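Local coordinates for molybdenum cofactor carrier protein (Chlamydomonas reinhardtii, PDB 2IZ6) that probably binds the molybdenum cofactor and carries it in the cell, as a member of the SLOG group of Rossmann-like proteins, at residues Leu31-Glu36 / Val135-Gln140; Glu60-Ala65 / Gly70-Val75; Glu142-Phe147 / Val155-Asp160. All coordinates share one frame; numbering follows the deposited sequence.

How the contacts relate
All three contacts lie on one parallel sheet, each setting a helix against a strand or the turn at one of its ends. Contact 2 is nested within the long loop that contact 1 closes; their centres are about 15 Å apart, and N35 ND2 reaches E60 O in a weak hydrogen bond. Contact 3 follows along the chain, its centre about 11 Å from that of contact 1, and a probable backbone hydrogen bond from L136 N to H156 O, 2.8 Å, joins strands 134-137 and 155-158. Contacts 2 and 3 flank the chain's centre, their own centres about 23 Å apart. Together they describe the scaffold of a presumed cofactor carrier.

Contact 1: Leu31-Glu36 / Val135-Gln140; sequences LVMANE and VLLGTQ
In this Rossmann-like alpha/beta fold, M33 of helix 28-43 reaches across to L137 and G138, where strand 134-137 ends and the chain turns toward helix 141-150. The contact is small, about 120 Å² in all, and rests on one long thioether. M33 leaves the helix pointing at the strand end, and its last torsion bends the chain (chi3 -53°), which swings the methyl round to the leucine and the glycine. M33 CE lies 3.8 Å from L137 CG, while the sulfur lies beside one methyl of the fork, M33 SD to L137 CD1 3.9 Å, with L137 CG hardly farther at 4.0 Å. The two side chains cross obliquely, and both are apolar, which suits the dispersion contact between them. L137 sends CG anti to its own backbone N (chi1 174°), and this places the fork of the leucine within reach of the thioether; V161 of helix 161-173 also packs on this residue. The methyl of M33 then rests on the bare backbone of the next residue, M33 CE being 4.1 Å from G138 CA. Glycine fits here on two counts: phi is positive, at 68°, and a CB would point toward M33 and come too close to its methyl. Beyond the pair, G138 O takes a hydrogen bond from Q30 NE2, a second tie between this turn and helix 28-43. A flexible methionine reaching from a covering helix to the carboxyl end of a strand is ordinary helix-on-sheet packing, here joining helix 28-43 to the end of strand 134-137 in a parallel Rossmann-like sheet.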
# COMPACT_ATOMS: atom_id res chain seq x y z
N LEU A 31 -13.12 20.72 16.77
CA LEU A 31 -11.89 20.58 17.57
C LEU A 31 -12.25 20.23 19.02
O LEU A 31 -11.67 19.30 19.58
CB LEU A 31 -11.04 21.88 17.54
CG LEU A 31 -10.43 22.23 16.19
CD1 LEU A 31 -9.75 23.56 16.34
CD2 LEU A 31 -9.51 21.07 15.66
N VAL A 32 -13.25 20.91 19.56
CA VAL A 32 -13.70 20.73 20.93
C VAL A 32 -14.34 19.32 20.98
O VAL A 32 -14.05 18.57 21.92
CB VAL A 32 -14.76 21.77 21.33
CG1 VAL A 32 -15.39 21.42 22.68
CG2 VAL A 32 -14.14 23.12 21.35
N MET A 33 -15.24 19.01 20.08
CA MET A 33 -15.85 17.66 20.07
C MET A 33 -14.82 16.54 20.02
O MET A 33 -14.92 15.55 20.73
CB MET A 33 -16.87 17.50 18.98
CG MET A 33 -18.17 18.29 19.34
SD MET A 33 -19.60 17.71 18.40
CE MET A 33 -18.87 17.85 16.81
N ALA A 34 -13.82 16.71 19.16
CA ALA A 34 -12.76 15.74 19.06
C ALA A 34 -11.98 15.54 20.33
O ALA A 34 -11.72 14.37 20.75
CB ALA A 34 -11.85 16.08 17.88
N ASN A 35 -11.66 16.65 21.01
CA ASN A 35 -10.93 16.53 22.28
C ASN A 35 -11.77 15.75 23.33
O ASN A 35 -11.24 14.90 24.04
CB ASN A 35 -10.53 17.96 22.76
CG ASN A 35 -9.68 17.92 24.00
OD1 ASN A 35 -10.18 18.03 25.09
ND2 ASN A 35 -8.39 17.58 23.85
N GLU A 36 -13.05 16.10 23.46
CA GLU A 36 -13.95 15.44 24.40
C GLU A 36 -14.13 14.02 24.06
O GLU A 36 -14.16 13.19 24.95
CB GLU A 36 -15.30 16.13 24.42
CG GLU A 36 -16.23 15.60 25.53
CD GLU A 36 -15.73 15.82 27.01
OE1 GLU A 36 -14.93 16.74 27.31
OE2 GLU A 36 -16.14 15.01 27.90
N VAL A 135 -19.49 5.70 13.07
CA VAL A 135 -20.20 6.77 13.75
C VAL A 135 -19.89 8.17 13.20
O VAL A 135 -18.72 8.51 13.09
CB VAL A 135 -19.95 6.73 15.28
CG1 VAL A 135 -20.74 7.81 15.98
CG2 VAL A 135 -20.34 5.41 15.88
N LEU A 136 -20.91 8.88 12.71
CA LEU A 136 -20.73 10.17 12.10
C LEU A 136 -21.15 11.25 13.08
O LEU A 136 -22.33 11.38 13.39
CB LEU A 136 -21.59 10.26 10.83
CG LEU A 136 -21.32 9.23 9.73
CD1 LEU A 136 -22.27 9.51 8.51
CD2 LEU A 136 -19.87 9.22 9.31
N LEU A 137 -20.18 12.07 13.47
CA LEU A 137 -20.37 13.16 14.45
C LEU A 137 -19.98 14.48 13.78
O LEU A 137 -18.88 14.63 13.28
CB LEU A 137 -19.55 12.93 15.72
CG LEU A 137 -19.56 14.07 16.78
CD1 LEU A 137 -20.96 14.23 17.28
CD2 LEU A 137 -18.55 13.72 17.92
N GLY A 138 -20.91 15.40 13.78
CA GLY A 138 -20.65 16.75 13.24
C GLY A 138 -20.43 16.81 11.75
O GLY A 138 -19.72 17.69 11.25
N THR A 139 -21.01 15.84 11.03
CA THR A 139 -20.98 15.81 9.56
C THR A 139 -22.28 16.49 9.06
O THR A 139 -23.27 16.53 9.73
CB THR A 139 -20.75 14.37 8.98
OG1 THR A 139 -21.90 13.52 9.11
CG2 THR A 139 -19.55 13.69 9.66
N GLN A 140 -22.30 16.98 7.86
CA GLN A 140 -23.49 17.73 7.48
C GLN A 140 -24.55 16.76 6.96
O GLN A 140 -24.25 15.56 6.76
CB GLN A 140 -23.12 18.84 6.51
CG GLN A 140 -22.29 20.02 7.20
CD GLN A 140 -22.96 20.65 8.45
OE1 GLN A 140 -24.15 21.01 8.43
NE2 GLN A 140 -22.19 20.80 9.52

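Contact 2: Glu60-Ala65 / Gly70-Val75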
# COMPACT_ATOMS: atom_id res chain seq x y z
N GLU A 60 -6.47 16.74 18.31
CA GLU A 60 -7.32 17.02 19.48
C GLU A 60 -7.79 15.77 20.18
O GLU A 60 -7.78 15.74 21.41
CB GLU A 60 -8.51 17.91 19.12
CG GLU A 60 -8.12 19.38 18.84
CD GLU A 60 -7.62 20.05 20.10
OE1 GLU A 60 -7.98 19.62 21.20
OE2 GLU A 60 -6.81 21.00 19.98
N ALA A 61 -8.20 14.78 19.40
CA ALA A 61 -8.62 13.53 19.96
C ALA A 61 -7.45 12.91 20.76
O ALA A 61 -7.61 12.36 21.88
CB ALA A 61 -9.13 12.66 18.87
N MET A 62 -6.26 13.00 20.17
CA MET A 62 -5.07 12.38 20.75
C MET A 62 -4.68 13.05 22.06
O MET A 62 -4.25 12.39 23.01
CB MET A 62 -3.90 12.43 19.76
CG MET A 62 -4.13 11.65 18.48
SD MET A 62 -2.75 10.58 18.06
CE MET A 62 -2.47 9.75 19.63
N LYS A 63 -4.83 14.37 22.11
CA LYS A 63 -4.56 15.12 23.33
C LYS A 63 -5.54 14.79 24.42
O LYS A 63 -5.20 14.70 25.60
CB LYS A 63 -4.64 16.60 23.03
CG LYS A 63 -3.44 17.11 22.28
CD LYS A 63 -3.33 18.66 22.39
CE LYS A 63 -4.43 19.37 21.57
NZ LYS A 63 -4.52 20.83 21.85
N GLY A 64 -6.79 14.66 24.03
CA GLY A 64 -7.85 14.28 24.95
C GLY A 64 -7.69 12.92 25.59
O GLY A 64 -7.81 12.76 26.80
N ALA A 65 -7.36 11.93 24.77
CA ALA A 65 -7.15 10.57 25.26
C ALA A 65 -5.95 10.53 26.20
O ALA A 65 -5.99 9.86 27.23
CB ALA A 65 -6.88 9.67 24.07
N GLY A 70 -5.36 7.48 28.52
CA GLY A 70 -5.47 6.41 27.61
C GLY A 70 -4.25 6.23 26.73
O GLY A 70 -3.32 7.05 26.71
N THR A 71 -4.25 5.12 26.03
CA THR A 71 -3.17 4.73 25.18
C THR A 71 -3.57 5.21 23.76
O THR A 71 -4.71 5.07 23.32
CB THR A 71 -3.03 3.22 25.09
OG1 THR A 71 -2.55 2.70 26.33
CG2 THR A 71 -2.06 2.79 24.01
N THR A 72 -2.60 5.79 23.04
CA THR A 72 -2.82 6.32 21.75
C THR A 72 -1.88 5.74 20.69
O THR A 72 -0.65 5.58 20.90
CB THR A 72 -2.60 7.83 21.74
OG1 THR A 72 -1.28 8.15 22.17
CG2 THR A 72 -3.62 8.61 22.62
N ILE A 73 -2.45 5.55 19.54
CA ILE A 73 -1.74 5.04 18.37
C ILE A 73 -1.91 6.07 17.30
O ILE A 73 -3.03 6.41 16.89
CB ILE A 73 -2.25 3.66 17.88
CG1 ILE A 73 -2.18 2.57 18.95
CG2 ILE A 73 -1.45 3.26 16.61
CD1 ILE A 73 -2.99 1.35 18.59
N GLY A 74 -0.79 6.61 16.81
CA GLY A 74 -0.82 7.63 15.79
C GLY A 74 -0.12 7.11 14.57
O GLY A 74 1.03 6.68 14.64
N VAL A 75 -0.85 7.10 13.46
CA VAL A 75 -0.43 6.56 12.19
C VAL A 75 0.04 7.69 11.29
O VAL A 75 -0.65 8.71 11.15
CB VAL A 75 -1.58 5.73 11.54
CG1 VAL A 75 -1.05 5.00 10.29
CG2 VAL A 75 -2.14 4.77 12.56
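The axes of 60-65 and 72-75 approach to 9.3 Å and run nearly antiparallel, at 159°, and the connection between helix and strand is tied by G70 N donating to A65 O at 2.8 Å. That bond is fairly straight at the hydrogen, although the donor stands 32° from the carbonyl plane. G70 brings its backbone close to A65 O without a side chain in the way. The same A65 points its methyl at the strand, and A65 CB meets T72 CG2 at 3.7 Å; the small methyl fits the short space between helix and strand. This is the return half of a beta-alpha-beta unit: strand 47-51 leads into helix 57-67, and the chain comes back as the neighbouring parallel strand 72-76. T72 holds OG1 between its backbone N and carbonyl carbon (chi1 58°), where the hydroxyl bonds to A87 O and D89 N, leaving CG2 for the helix. M62 SD lies 4.2 Å from G74 CA, where glycine leaves room for sulfur, but the modelled position of the M62 methyl against T72 is doubtful. K63, pointing away from the strand, pairs with E60 in a salt bridge, K63 NZ to E60 OE2 at 3.0 Å.

Contact 3: Glu142-Phe147 / Val155-Asp160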
# COMPACT_ATOMS: atom_id res chain seq x y z
N GLU A 142 -25.75 16.07 4.10
CA GLU A 142 -25.47 15.39 2.83
C GLU A 142 -24.70 14.14 3.08
O GLU A 142 -24.93 13.13 2.44
CB GLU A 142 -24.62 16.23 1.86
CG GLU A 142 -25.35 17.39 1.25
CD GLU A 142 -25.30 18.63 2.08
OE1 GLU A 142 -24.63 18.68 3.15
OE2 GLU A 142 -25.93 19.59 1.60
N ALA A 143 -23.72 14.25 3.98
CA ALA A 143 -22.90 13.13 4.32
C ALA A 143 -23.70 12.07 5.02
O ALA A 143 -23.58 10.92 4.78
CB ALA A 143 -21.76 13.57 5.21
N GLU A 144 -24.45 12.50 6.04
CA GLU A 144 -25.24 11.56 6.81
C GLU A 144 -26.18 10.76 5.91
O GLU A 144 -26.30 9.52 5.98
CB GLU A 144 -26.04 12.32 7.89
CG GLU A 144 -25.15 13.04 8.97
CD GLU A 144 -25.93 14.00 9.88
OE1 GLU A 144 -27.09 14.26 9.56
OE2 GLU A 144 -25.35 14.43 10.88
N LYS A 145 -26.84 11.47 4.99
CA LYS A 145 -27.79 10.83 4.08
C LYS A 145 -27.07 9.91 3.09
O LYS A 145 -27.48 8.77 2.86
CB LYS A 145 -28.61 11.91 3.31
CG LYS A 145 -29.61 12.60 4.22
CD LYS A 145 -30.50 13.63 3.49
CE LYS A 145 -30.82 14.89 4.40
NZ LYS A 145 -32.23 15.08 4.97
N PHE A 146 -25.94 10.36 2.56
CA PHE A 146 -25.17 9.58 1.60
C PHE A 146 -24.62 8.26 2.20
O PHE A 146 -24.89 7.17 1.70
CB PHE A 146 -24.05 10.40 0.99
CG PHE A 146 -23.12 9.57 0.12
CD1 PHE A 146 -23.56 9.00 -1.05
CD2 PHE A 146 -21.81 9.31 0.53
CE1 PHE A 146 -22.67 8.20 -1.85
CE2 PHE A 146 -20.94 8.57 -0.25
CZ PHE A 146 -21.36 8.00 -1.39
N PHE A 147 -24.00 8.35 3.39
CA PHE A 147 -23.40 7.16 3.98
C PHE A 147 -24.48 6.25 4.43
O PHE A 147 -24.40 5.03 4.32
CB PHE A 147 -22.36 7.54 5.11
CG PHE A 147 -21.10 8.11 4.54
CD1 PHE A 147 -20.75 9.39 4.73
CD2 PHE A 147 -20.30 7.33 3.71
CE1 PHE A 147 -19.60 9.93 4.11
CE2 PHE A 147 -19.14 7.87 3.12
CZ PHE A 147 -18.84 9.13 3.30
N VAL A 155 -24.16 2.57 9.65
CA VAL A 155 -23.91 4.02 9.81
C VAL A 155 -24.76 4.54 10.96
O VAL A 155 -25.95 4.38 10.99
CB VAL A 155 -24.21 4.74 8.50
CG1 VAL A 155 -24.09 6.24 8.65
CG2 VAL A 155 -23.22 4.35 7.48
N HIS A 156 -24.09 5.14 11.94
CA HIS A 156 -24.72 5.64 13.14
C HIS A 156 -24.45 7.15 13.15
O HIS A 156 -23.33 7.62 13.17
CB HIS A 156 -24.19 4.98 14.40
CG HIS A 156 -24.37 3.51 14.42
ND1 HIS A 156 -23.53 2.63 13.75
CD2 HIS A 156 -25.29 2.75 15.06
CE1 HIS A 156 -23.97 1.39 13.96
NE2 HIS A 156 -25.05 1.44 14.72
N VAL A 157 -25.51 7.90 13.09
CA VAL A 157 -25.39 9.34 13.15
C VAL A 157 -25.51 9.78 14.61
O VAL A 157 -26.52 9.50 15.27
CB VAL A 157 -26.45 9.99 12.20
CG1 VAL A 157 -26.44 11.43 12.35
CG2 VAL A 157 -26.17 9.65 10.79
N ALA A 158 -24.55 10.56 15.09
CA ALA A 158 -24.52 10.98 16.50
C ALA A 158 -24.71 12.47 16.56
O ALA A 158 -24.12 13.21 15.80
CB ALA A 158 -23.26 10.60 17.13
N ALA A 159 -25.56 12.89 17.48
CA ALA A 159 -25.85 14.30 17.63
C ALA A 159 -24.82 15.06 18.47
O ALA A 159 -24.72 16.29 18.37
CB ALA A 159 -27.23 14.48 18.23
N ASP A 160 -24.13 14.35 19.34
CA ASP A 160 -23.08 14.92 20.18
C ASP A 160 -22.13 13.82 20.66
O ASP A 160 -22.31 12.64 20.32
CB ASP A 160 -23.71 15.64 21.41
CG ASP A 160 -24.68 14.74 22.19
OD1 ASP A 160 -25.55 15.32 22.94
OD2 ASP A 160 -24.64 13.48 22.17
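E144 lies across V157 at about a right angle, the side chain of helix 141-150 passing over the two methyls of a valine on strand 155-158. It starts with E144 CB, 3.9 Å from V157 CG2. Next comes E144 CG, which straddles the fork, at 4.0 Å from both V157 CG1 and V157 CG2. The chain runs extended from there (chi2 169°), so E144 CD moves on to V157 CG1 alone, at 3.6 Å. At the tip the nearer carboxylate oxygen, E144 OE2, approaches V157 CG1 to 3.5 Å, and E144 OE1 stays at 4.0 Å from it. V157 offers that methyl because CG1 is anti to its backbone N (chi1 174°), while CG2 is left for the root of the glutamate. With an alanine in place of E144, only CB would remain, and V157 CG1 would probably be left without its cover and more open to solvent.

One helical turn on, F147 turns CB toward the strand, and F147 CB touches V155 CG2 at 4.1 Å; F147 O is closer to this methyl, at 3.4 Å. Its ring leads away instead, to A121, V124 and L128 of helix 118-129, with F146 CD2 over the centre of one face. F146 of the third subunit meets this ring edge-to-face, which places the buried end of the contact beside a subunit interface. The unit is a beta-alpha-beta crossover from strand 134-137, and beta-branched valines suit the extended backbone of strand 155-158, outermost in the sheet within this chain. Chemically, methylene-to-methyl packing is mixed with oxygens resting on methyls, so van der Waals contact carries the pairing, with burial chiefly at F147 and V155.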